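Local coordinates for protein phosphoribosylaminoimidazole carboxylase, ATPase subunit (Thermotoga maritima, PDB 3AX6) that probably catalyses the ATP-dependent carboxylation of 5-aminoimidazole ribonucleotide by bicarbonate to N5-carboxyaminoimidazole ribonucleotide in purine biosynthesis, and binds ADP in this crystal, at residues 68-79 and 92-100; 106-114 and 227-235. All blocks are in the same frame, centred on the assembly; numbering follows the deposited sequence.

Contact 1: residues 68-79 and 92-100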
loop_
_atom_site.group_PDB
_atom_site.type_symbol
_atom_site.label_atom_id
_atom_site.label_comp_id
_atom_site.label_asym_id
_atom_site.label_seq_id
_atom_site.Cartn_x
_atom_site.Cartn_y
_atom_site.Cartn_z
ATOM N N TYR A 68 -8.876 16.837 -6.644
ATOM C CA TYR A 68 -9.153 17.267 -5.280
ATOM C C TYR A 68 -9.656 16.146 -4.373
ATOM O O TYR A 68 -10.134 15.117 -4.853
ATOM C CB TYR A 68 -10.167 18.413 -5.330
ATOM C CG TYR A 68 -11.246 18.227 -6.385
ATOM C CD1 TYR A 68 -12.401 17.491 -6.115
ATOM C CD2 TYR A 68 -11.097 18.767 -7.666
ATOM C CE1 TYR A 68 -13.383 17.296 -7.096
ATOM C CE2 TYR A 68 -12.066 18.576 -8.652
ATOM C CZ TYR A 68 -13.207 17.838 -8.361
ATOM O OH TYR A 68 -14.155 17.625 -9.339
ATOM N N ASP A 69 -9.546 16.348 -3.060
ATOM C CA ASP A 69 -9.989 15.333 -2.108
ATOM C C ASP A 69 -11.206 15.757 -1.292
ATOM O O ASP A 69 -11.594 15.071 -0.349
ATOM C CB ASP A 69 -8.837 14.920 -1.164
ATOM C CG ASP A 69 -8.687 15.839 0.037
ATOM O OD1 ASP A 69 -8.072 15.416 1.034
ATOM O OD2 ASP A 69 -9.171 16.985 -0.002
ATOM N N LEU A 70 -11.802 16.888 -1.659
ATOM C CA LEU A 70 -12.995 17.387 -0.978
ATOM C C LEU A 70 -13.817 18.232 -1.950
ATOM O O LEU A 70 -13.313 18.665 -2.982
ATOM C CB LEU A 70 -12.620 18.226 0.253
ATOM C CG LEU A 70 -12.194 19.684 0.061
ATOM C CD1 LEU A 70 -12.164 20.384 1.412
ATOM C CD2 LEU A 70 -10.841 19.751 -0.618
ATOM N N GLU A 71 -15.077 18.475 -1.616
ATOM C CA GLU A 71 -15.946 19.248 -2.491
ATOM C C GLU A 71 -16.010 20.733 -2.182
ATOM O O GLU A 71 -16.176 21.550 -3.085
ATOM C CB GLU A 71 -17.361 18.665 -2.475
ATOM C CG GLU A 71 -17.466 17.267 -3.080
ATOM C CD GLU A 71 -17.325 16.162 -2.050
ATOM O OE1 GLU A 71 -16.361 16.205 -1.252
ATOM O OE2 GLU A 71 -18.177 15.245 -2.045
ATOM N N HIS A 72 -15.883 21.084 -0.910
ATOM C CA HIS A 72 -15.938 22.481 -0.500
ATOM C C HIS A 72 -14.706 23.220 -0.986
ATOM O O HIS A 72 -13.796 23.506 -0.206
ATOM C CB HIS A 72 -16.020 22.590 1.024
ATOM C CG HIS A 72 -17.142 21.803 1.624
ATOM N ND1 HIS A 72 -17.231 20.431 1.512
ATOM C CD2 HIS A 72 -18.228 22.194 2.334
ATOM C CE1 HIS A 72 -18.323 20.011 2.128
ATOM N NE2 HIS A 72 -18.945 21.061 2.635
ATOM N N ILE A 73 -14.677 23.529 -2.276
ATOM C CA ILE A 73 -13.544 24.241 -2.855
ATOM C C ILE A 73 -14.054 25.292 -3.825
ATOM O O ILE A 73 -15.216 25.264 -4.228
ATOM C CB ILE A 73 -12.601 23.281 -3.609
ATOM C CG1 ILE A 73 -13.338 22.626 -4.780
ATOM C CG2 ILE A 73 -12.090 22.227 -2.667
ATOM C CD1 ILE A 73 -12.508 21.588 -5.514
ATOM N N ASP A 74 -13.184 26.222 -4.190
ATOM C CA ASP A 74 -13.555 27.275 -5.121
ATOM C C ASP A 74 -13.825 26.637 -6.479
ATOM O O ASP A 74 -12.959 26.619 -7.357
ATOM C CB ASP A 74 -12.419 28.287 -5.234
ATOM C CG ASP A 74 -12.810 29.508 -6.020
ATOM O OD1 ASP A 74 -13.916 29.517 -6.603
ATOM O OD2 ASP A 74 -12.005 30.456 -6.061
ATOM N N VAL A 75 -15.030 26.110 -6.648
ATOM C CA VAL A 75 -15.395 25.454 -7.890
ATOM C C VAL A 75 -15.464 26.414 -9.077
ATOM O O VAL A 75 -15.119 26.045 -10.198
ATOM C CB VAL A 75 -16.750 24.701 -7.737
ATOM C CG1 VAL A 75 -17.824 25.649 -7.237
ATOM C CG2 VAL A 75 -17.167 24.088 -9.071
ATOM N N GLN A 76 -15.895 27.648 -8.831
ATOM C CA GLN A 76 -16.017 28.627 -9.907
ATOM C C GLN A 76 -14.681 29.026 -10.529
ATOM O O GLN A 76 -14.591 29.195 -11.748
ATOM C CB GLN A 76 -16.770 29.870 -9.421
ATOM C CG GLN A 76 -18.254 29.626 -9.111
ATOM C CD GLN A 76 -19.050 29.108 -10.308
ATOM O OE1 GLN A 76 -19.121 29.754 -11.358
ATOM N NE2 GLN A 76 -19.661 27.939 -10.147
ATOM N N THR A 77 -13.641 29.178 -9.715
ATOM C CA THR A 77 -12.344 29.537 -10.272
ATOM C C THR A 77 -11.831 28.346 -11.081
ATOM O O THR A 77 -11.167 28.517 -12.104
ATOM C CB THR A 77 -11.311 29.903 -9.174
ATOM O OG1 THR A 77 -10.072 30.278 -9.789
ATOM C CG2 THR A 77 -11.044 28.725 -8.273
ATOM N N LEU A 78 -12.154 27.135 -10.632
ATOM C CA LEU A 78 -11.713 25.945 -11.345
ATOM C C LEU A 78 -12.396 25.859 -12.696
ATOM O O LEU A 78 -11.784 25.455 -13.682
ATOM C CB LEU A 78 -12.000 24.684 -10.530
ATOM C CG LEU A 78 -11.039 24.473 -9.359
ATOM C CD1 LEU A 78 -11.516 23.319 -8.490
ATOM C CD2 LEU A 78 -9.630 24.215 -9.895
ATOM N N LYS A 79 -13.670 26.241 -12.738
ATOM C CA LYS A 79 -14.425 26.221 -13.983
ATOM C C LYS A 79 -13.754 27.178 -14.957
ATOM O O LYS A 79 -13.647 26.906 -16.149
ATOM C CB LYS A 79 -15.871 26.658 -13.742
ATOM C CG LYS A 79 -16.736 26.580 -14.994
ATOM C CD LYS A 79 -18.139 27.166 -14.784
ATOM C CE LYS A 79 -18.995 26.327 -13.841
ATOM N NZ LYS A 79 -18.484 26.334 -12.441
ATOM N N PRO A 92 -14.991 20.636 -13.084
ATOM C CA PRO A 92 -15.638 21.553 -12.147
ATOM C C PRO A 92 -17.143 21.531 -12.415
ATOM O O PRO A 92 -17.954 21.778 -11.520
ATOM C CB PRO A 92 -15.015 22.900 -12.503
ATOM C CG PRO A 92 -13.677 22.526 -13.026
ATOM C CD PRO A 92 -13.991 21.346 -13.895
ATOM N N TYR A 93 -17.498 21.238 -13.664
ATOM C CA TYR A 93 -18.891 21.152 -14.083
ATOM C C TYR A 93 -19.564 19.956 -13.410
ATOM O O TYR A 93 -20.725 20.033 -12.996
ATOM C CB TYR A 93 -18.970 21.023 -15.606
ATOM C CG TYR A 93 -18.762 22.328 -16.331
ATOM C CD1 TYR A 93 -19.765 23.293 -16.356
ATOM C CD2 TYR A 93 -17.548 22.622 -16.959
ATOM C CE1 TYR A 93 -19.574 24.520 -16.983
ATOM C CE2 TYR A 93 -17.342 23.850 -17.593
ATOM C CZ TYR A 93 -18.362 24.796 -17.598
ATOM O OH TYR A 93 -18.182 26.022 -18.196
ATOM N N THR A 94 -18.834 18.850 -13.303
ATOM C CA THR A 94 -19.370 17.661 -12.654
ATOM C C THR A 94 -19.507 17.988 -11.173
ATOM O O THR A 94 -20.548 17.751 -10.561
ATOM C CB THR A 94 -18.431 16.446 -12.803
ATOM O OG1 THR A 94 -18.353 16.058 -14.180
ATOM C CG2 THR A 94 -18.954 15.274 -11.983
ATOM N N LEU A 95 -18.444 18.544 -10.607
ATOM C CA LEU A 95 -18.440 18.925 -9.206
ATOM C C LEU A 95 -19.630 19.857 -8.944
ATOM O O LEU A 95 -20.316 19.743 -7.923
ATOM C CB LEU A 95 -17.124 19.627 -8.869
ATOM C CG LEU A 95 -16.875 20.001 -7.407
ATOM C CD1 LEU A 95 -17.073 18.782 -6.518
ATOM C CD2 LEU A 95 -15.469 20.553 -7.258
ATOM N N GLU A 96 -19.881 20.757 -9.890
ATOM C CA GLU A 96 -20.977 21.713 -9.780
ATOM C C GLU A 96 -22.342 21.015 -9.727
ATOM O O GLU A 96 -23.216 21.396 -8.944
ATOM C CB GLU A 96 -20.926 22.678 -10.966
ATOM C CG GLU A 96 -21.860 23.866 -10.861
ATOM C CD GLU A 96 -21.635 24.862 -11.981
ATOM O OE1 GLU A 96 -21.701 24.444 -13.158
ATOM O OE2 GLU A 96 -21.392 26.055 -11.687
ATOM N N ILE A 97 -22.514 19.992 -10.563
ATOM C CA ILE A 97 -23.753 19.227 -10.613
ATOM C C ILE A 97 -24.000 18.456 -9.317
ATOM O O ILE A 97 -25.128 18.386 -8.829
ATOM C CB ILE A 97 -23.738 18.214 -11.773
ATOM C CG1 ILE A 97 -23.893 18.942 -13.106
ATOM C CG2 ILE A 97 -24.848 17.194 -11.595
ATOM C CD1 ILE A 97 -23.971 18.012 -14.315
ATOM N N ILE A 98 -22.939 17.877 -8.766
ATOM C CA ILE A 98 -23.044 17.095 -7.543
ATOM C C ILE A 98 -23.212 17.922 -6.264
ATOM O O ILE A 98 -23.921 17.508 -5.347
ATOM C CB ILE A 98 -21.818 16.174 -7.396
ATOM C CG1 ILE A 98 -21.708 15.271 -8.626
ATOM C CG2 ILE A 98 -21.942 15.335 -6.131
ATOM C CD1 ILE A 98 -20.463 14.411 -8.652
ATOM N N GLN A 99 -22.573 19.086 -6.206
ATOM C CA GLN A 99 -22.654 19.952 -5.028
ATOM C C GLN A 99 -24.063 20.354 -4.601
ATOM O O GLN A 99 -24.313 20.602 -3.423
ATOM C CB GLN A 99 -21.849 21.227 -5.248
ATOM C CG GLN A 99 -20.354 21.039 -5.219
ATOM C CD GLN A 99 -19.636 22.335 -4.932
ATOM O OE1 GLN A 99 -19.895 23.359 -5.570
ATOM N NE2 GLN A 99 -18.728 22.302 -3.965
ATOM N N ASP A 100 -24.974 20.445 -5.558
ATOM C CA ASP A 100 -26.344 20.821 -5.253
ATOM C C ASP A 100 -27.231 19.605 -5.474
ATOM O O ASP A 100 -27.395 19.130 -6.600
ATOM C CB ASP A 100 -26.768 21.992 -6.139
ATOM C CG ASP A 100 -28.230 22.350 -5.979
ATOM O OD1 ASP A 100 -28.634 23.419 -6.487
ATOM O OD2 ASP A 100 -28.979 21.565 -5.361
HETATM O O HOH W 1 -17.609 25.250 -3.179
#

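Contact 2: residues 106-114 and 227-235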
loop_
_atom_site.group_PDB
_atom_site.type_symbol
_atom_site.label_atom_id
_atom_site.label_comp_id
_atom_site.label_asym_id
_atom_site.label_seq_id
_atom_site.Cartn_x
_atom_site.Cartn_y
_atom_site.Cartn_z
ATOM N N GLU A 106 -32.089 16.490 -10.671
ATOM C CA GLU A 106 -32.591 16.956 -11.963
ATOM C C GLU A 106 -31.762 16.291 -13.068
ATOM O O GLU A 106 -32.294 15.843 -14.080
ATOM C CB GLU A 106 -32.440 18.482 -12.034
ATOM C CG GLU A 106 -33.383 19.225 -12.974
ATOM C CD GLU A 106 -34.711 19.600 -12.319
ATOM O OE1 GLU A 106 -35.434 20.455 -12.878
ATOM O OE2 GLU A 106 -35.032 19.037 -11.253
ATOM N N PHE A 107 -30.449 16.226 -12.858
ATOM C CA PHE A 107 -29.547 15.614 -13.831
ATOM C C PHE A 107 -29.783 14.122 -14.000
ATOM O O PHE A 107 -29.871 13.617 -15.120
ATOM C CB PHE A 107 -28.087 15.841 -13.429
ATOM C CG PHE A 107 -27.114 15.021 -14.220
ATOM C CD1 PHE A 107 -26.667 13.801 -13.741
ATOM C CD2 PHE A 107 -26.663 15.461 -15.461
ATOM C CE1 PHE A 107 -25.777 13.024 -14.486
ATOM C CE2 PHE A 107 -25.774 14.696 -16.217
ATOM C CZ PHE A 107 -25.330 13.474 -15.727
ATOM N N LEU A 108 -29.864 13.410 -12.886
ATOM C CA LEU A 108 -30.089 11.976 -12.943
ATOM C C LEU A 108 -31.421 11.695 -13.634
ATOM O O LEU A 108 -31.512 10.806 -14.486
ATOM C CB LEU A 108 -30.077 11.392 -11.529
ATOM C CG LEU A 108 -28.738 11.528 -10.793
ATOM C CD1 LEU A 108 -28.900 11.205 -9.309
ATOM C CD2 LEU A 108 -27.717 10.616 -11.447
ATOM N N LYS A 109 -32.446 12.464 -13.275
ATOM C CA LYS A 109 -33.772 12.295 -13.864
ATOM C C LYS A 109 -33.739 12.545 -15.372
ATOM O O LYS A 109 -34.420 11.862 -16.143
ATOM C CB LYS A 109 -34.772 13.249 -13.210
ATOM C CG LYS A 109 -36.165 13.180 -13.812
ATOM C CD LYS A 109 -37.137 14.117 -13.109
ATOM C CE LYS A 109 -38.509 14.062 -13.767
ATOM N NZ LYS A 109 -39.029 12.665 -13.847
ATOM N N LYS A 110 -32.939 13.521 -15.787
ATOM C CA LYS A 110 -32.820 13.853 -17.198
ATOM C C LYS A 110 -32.112 12.746 -17.981
ATOM O O LYS A 110 -32.245 12.658 -19.204
ATOM C CB LYS A 110 -32.089 15.193 -17.358
ATOM C CG LYS A 110 -31.794 15.586 -18.796
ATOM C CD LYS A 110 -31.549 17.087 -18.933
ATOM C CE LYS A 110 -32.850 17.876 -18.759
ATOM N NZ LYS A 110 -32.700 19.328 -19.091
ATOM N N ASN A 111 -31.371 11.891 -17.281
ATOM C CA ASN A 111 -30.675 10.797 -17.956
ATOM C C ASN A 111 -31.265 9.411 -17.707
ATOM O O ASN A 111 -30.634 8.405 -18.022
ATOM C CB ASN A 111 -29.192 10.794 -17.590
ATOM C CG ASN A 111 -28.446 11.957 -18.208
ATOM O OD1 ASN A 111 -28.491 13.083 -17.704
ATOM N ND2 ASN A 111 -27.766 11.695 -19.321
ATOM N N GLY A 112 -32.470 9.358 -17.145
ATOM C CA GLY A 112 -33.116 8.078 -16.902
ATOM C C GLY A 112 -32.550 7.239 -15.771
ATOM O O GLY A 112 -32.858 6.054 -15.659
ATOM N N ILE A 113 -31.714 7.848 -14.939
ATOM C CA ILE A 113 -31.109 7.160 -13.799
ATOM C C ILE A 113 -32.158 7.049 -12.692
ATOM O O ILE A 113 -32.670 8.059 -12.227
ATOM C CB ILE A 113 -29.911 7.964 -13.258
ATOM C CG1 ILE A 113 -28.869 8.156 -14.362
ATOM C CG2 ILE A 113 -29.320 7.269 -12.056
ATOM C CD1 ILE A 113 -28.303 6.870 -14.913
ATOM N N PRO A 114 -32.475 5.821 -12.245
ATOM C CA PRO A 114 -33.474 5.583 -11.189
ATOM C C PRO A 114 -33.234 6.410 -9.925
ATOM O O PRO A 114 -32.163 6.340 -9.324
ATOM C CB PRO A 114 -33.353 4.083 -10.928
ATOM C CG PRO A 114 -32.905 3.543 -12.253
ATOM C CD PRO A 114 -31.853 4.552 -12.659
ATOM N N ILE A 227 -26.442 0.578 -12.756
ATOM C CA ILE A 227 -26.927 1.914 -12.425
ATOM C C ILE A 227 -25.741 2.849 -12.205
ATOM O O ILE A 227 -25.683 3.942 -12.762
ATOM C CB ILE A 227 -27.769 1.919 -11.122
ATOM C CG1 ILE A 227 -28.917 0.911 -11.215
ATOM C CG2 ILE A 227 -28.306 3.318 -10.859
ATOM C CD1 ILE A 227 -29.898 1.191 -12.300
ATOM N N ALA A 228 -24.802 2.405 -11.377
ATOM C CA ALA A 228 -23.621 3.193 -11.048
ATOM C C ALA A 228 -22.814 3.554 -12.278
ATOM O O ALA A 228 -22.392 4.696 -12.441
ATOM C CB ALA A 228 -22.744 2.439 -10.057
ATOM N N THR A 229 -22.591 2.573 -13.139
ATOM C CA THR A 229 -21.838 2.802 -14.359
ATOM C C THR A 229 -22.531 3.844 -15.239
ATOM O O THR A 229 -21.883 4.729 -15.801
ATOM C CB THR A 229 -21.675 1.496 -15.149
ATOM O OG1 THR A 229 -20.945 0.548 -14.352
ATOM C CG2 THR A 229 -20.932 1.758 -16.457
ATOM N N SER A 230 -23.850 3.746 -15.347
ATOM C CA SER A 230 -24.607 4.687 -16.163
ATOM C C SER A 230 -24.507 6.114 -15.617
ATOM O O SER A 230 -24.640 7.085 -16.366
ATOM C CB SER A 230 -26.068 4.264 -16.226
ATOM O OG SER A 230 -26.689 4.459 -14.969
ATOM N N VAL A 231 -24.282 6.242 -14.312
ATOM C CA VAL A 231 -24.155 7.564 -13.695
ATOM C C VAL A 231 -22.881 8.261 -14.176
ATOM O O VAL A 231 -22.917 9.390 -14.665
ATOM C CB VAL A 231 -24.092 7.487 -12.155
ATOM C CG1 VAL A 231 -23.697 8.848 -11.593
ATOM C CG2 VAL A 231 -25.436 7.057 -11.590
ATOM N N VAL A 232 -21.754 7.576 -14.039
ATOM C CA VAL A 232 -20.487 8.142 -14.453
ATOM C C VAL A 232 -20.452 8.314 -15.974
ATOM O O VAL A 232 -19.782 9.213 -16.486
ATOM C CB VAL A 232 -19.310 7.265 -13.959
ATOM C CG1 VAL A 232 -19.505 5.833 -14.409
ATOM C CG2 VAL A 232 -17.992 7.811 -14.481
ATOM N N GLU A 233 -21.189 7.469 -16.694
ATOM C CA GLU A 233 -21.231 7.572 -18.149
ATOM C C GLU A 233 -21.999 8.826 -18.560
ATOM O O GLU A 233 -21.589 9.544 -19.473
ATOM C CB GLU A 233 -21.908 6.345 -18.771
ATOM C CG GLU A 233 -21.054 5.085 -18.837
ATOM C CD GLU A 233 -20.019 5.111 -19.951
ATOM O OE1 GLU A 233 -19.484 4.032 -20.284
ATOM O OE2 GLU A 233 -19.733 6.201 -20.490
ATOM N N ALA A 234 -23.111 9.088 -17.883
ATOM C CA ALA A 234 -23.919 10.265 -18.189
ATOM C C ALA A 234 -23.109 11.515 -17.881
ATOM O O ALA A 234 -23.142 12.492 -18.623
ATOM C CB ALA A 234 -25.201 10.256 -17.364
ATOM N N LEU A 235 -22.381 11.478 -16.776
ATOM C CA LEU A 235 -21.549 12.605 -16.383
ATOM C C LEU A 235 -20.339 12.727 -17.299
ATOM O O LEU A 235 -19.735 13.796 -17.379
ATOM C CB LEU A 235 -21.022 12.436 -14.945
ATOM C CG LEU A 235 -21.838 12.792 -13.701
ATOM C CD1 LEU A 235 -22.488 14.149 -13.899
ATOM C CD2 LEU A 235 -22.879 11.744 -13.443
HETATM O O HOH W 2 -30.007 4.465 -15.671
#

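Contact 1: residues 68-79 and 92-100
Leu95 and the ring of Tyr68 approach from opposite directions, and one methyl of the leucine ends up over a ring face: CD2 of Leu95 lies 4.1 Å from the centroid of the Tyr68 ring, a CH-pi contact. With CG of Leu95 anti to the backbone N (chi1 -175°), the branch reaches out for the same CD2 to meet Ile73 CD1 at 3.6 Å, while its other methyl, CD1, rests on CG of Glu71. Tyr68 closes the parallel strand 65-68 of the Rossmann-like N-terminal domain, its hydroxyl bonded to Pro90 O; the chain loops into helix 75-83, which runs nearly antiparallel to helix 92-99, the segment axes 9.3 Å apart at 150°. Val75 is a knob in the hole formed by Pro92, Leu95, Glu96 and Gln99. Its CG2 points at the carbonyl of Pro92, and CG1 lies beside the side-chain oxygen of Gln99. The amide nitrogen of Gln99 donates to a water that donates to Ile73 O. OE2 of Glu96 takes two partners: Gln76 NE2 donates on the anti side at 3.0 Å, tilted 27° out of the carboxylate plane, and Lys79 NZ makes a salt bridge of 3.0 Å whose hydrogen bond is weak. The lysine chain crosses Tyr93 at about a right angle, its CG 3.6 Å from Tyr93 CZ, and bends at chi3 and chi4 to bring the ammonium to the carboxylate.

Contact 2: residues 106-114 and 227-235
The ring of Phe107 meets Ala234 and Leu235, and the backbone carbonyl carbon of Ala234 lies at its edge, in the ring plane. Leu235 crosses the phenylalanine obliquely, setting its CD1 3.4 Å from Phe107 CZ, and Ala234 CB comes to 3.6 Å from Phe107 CZ, likewise at a slant. CG of Phe107 stands anti to the backbone N (chi1 169°), which carries the ring out from its helix toward these two residues. Farther back along helix 218-235, Ile113 stands across Val231 at about a right angle, with Ile113 CG2 3.9 Å from Val231 CG2; Leu108 CD2 reaches the same valine methyl at 4.2 Å. Pro114 and Ile227 meet tip to tip, Pro114 CG being 3.8 Å from Ile227 CD1. No direct hydrogen bond joins the two segments, but a water donates to Gly112 O and, weakly, to Ser230 OG. The turn that presents Ile113 is a Schellman motif: Gly112, with positive phi, is its C-prime residue, and Ile113 N bonds to Leu108 O at 3.0 Å. Leu108 O also accepts from Asn111 N, the two donors coming from opposite faces of its plane. Beneath this seam, Leu108, Ile113 and Val231 also touch strand 253-259, so the helix end and the turn after it pack with helix 218-235 onto the antiparallel sheet of the ATP-grasp fold.

In the fold
Both contacts are partly buried, and helices 92-99 and 101-110, which follow each other in the chain, carry one side of each. Contact 1 lies within the Rossmann-like N-terminal region and joins elements close in sequence; contact 2 brings together parts of the ATP-grasp domain more than a hundred residues apart. Their chemistry differs accordingly: each has a bridging water, but contact 1 alone has direct polar bonds across the segments, a charged margin beside its apolar centre, whereas the direct contacts of contact 2 are almost wholly apolar. They meet where Ile97 CD1 packs 3.9 Å from Phe107 CD2. Bound ADP lies about 9 Å from the side chain of Glu71 and about 11 Å from that of Leu108.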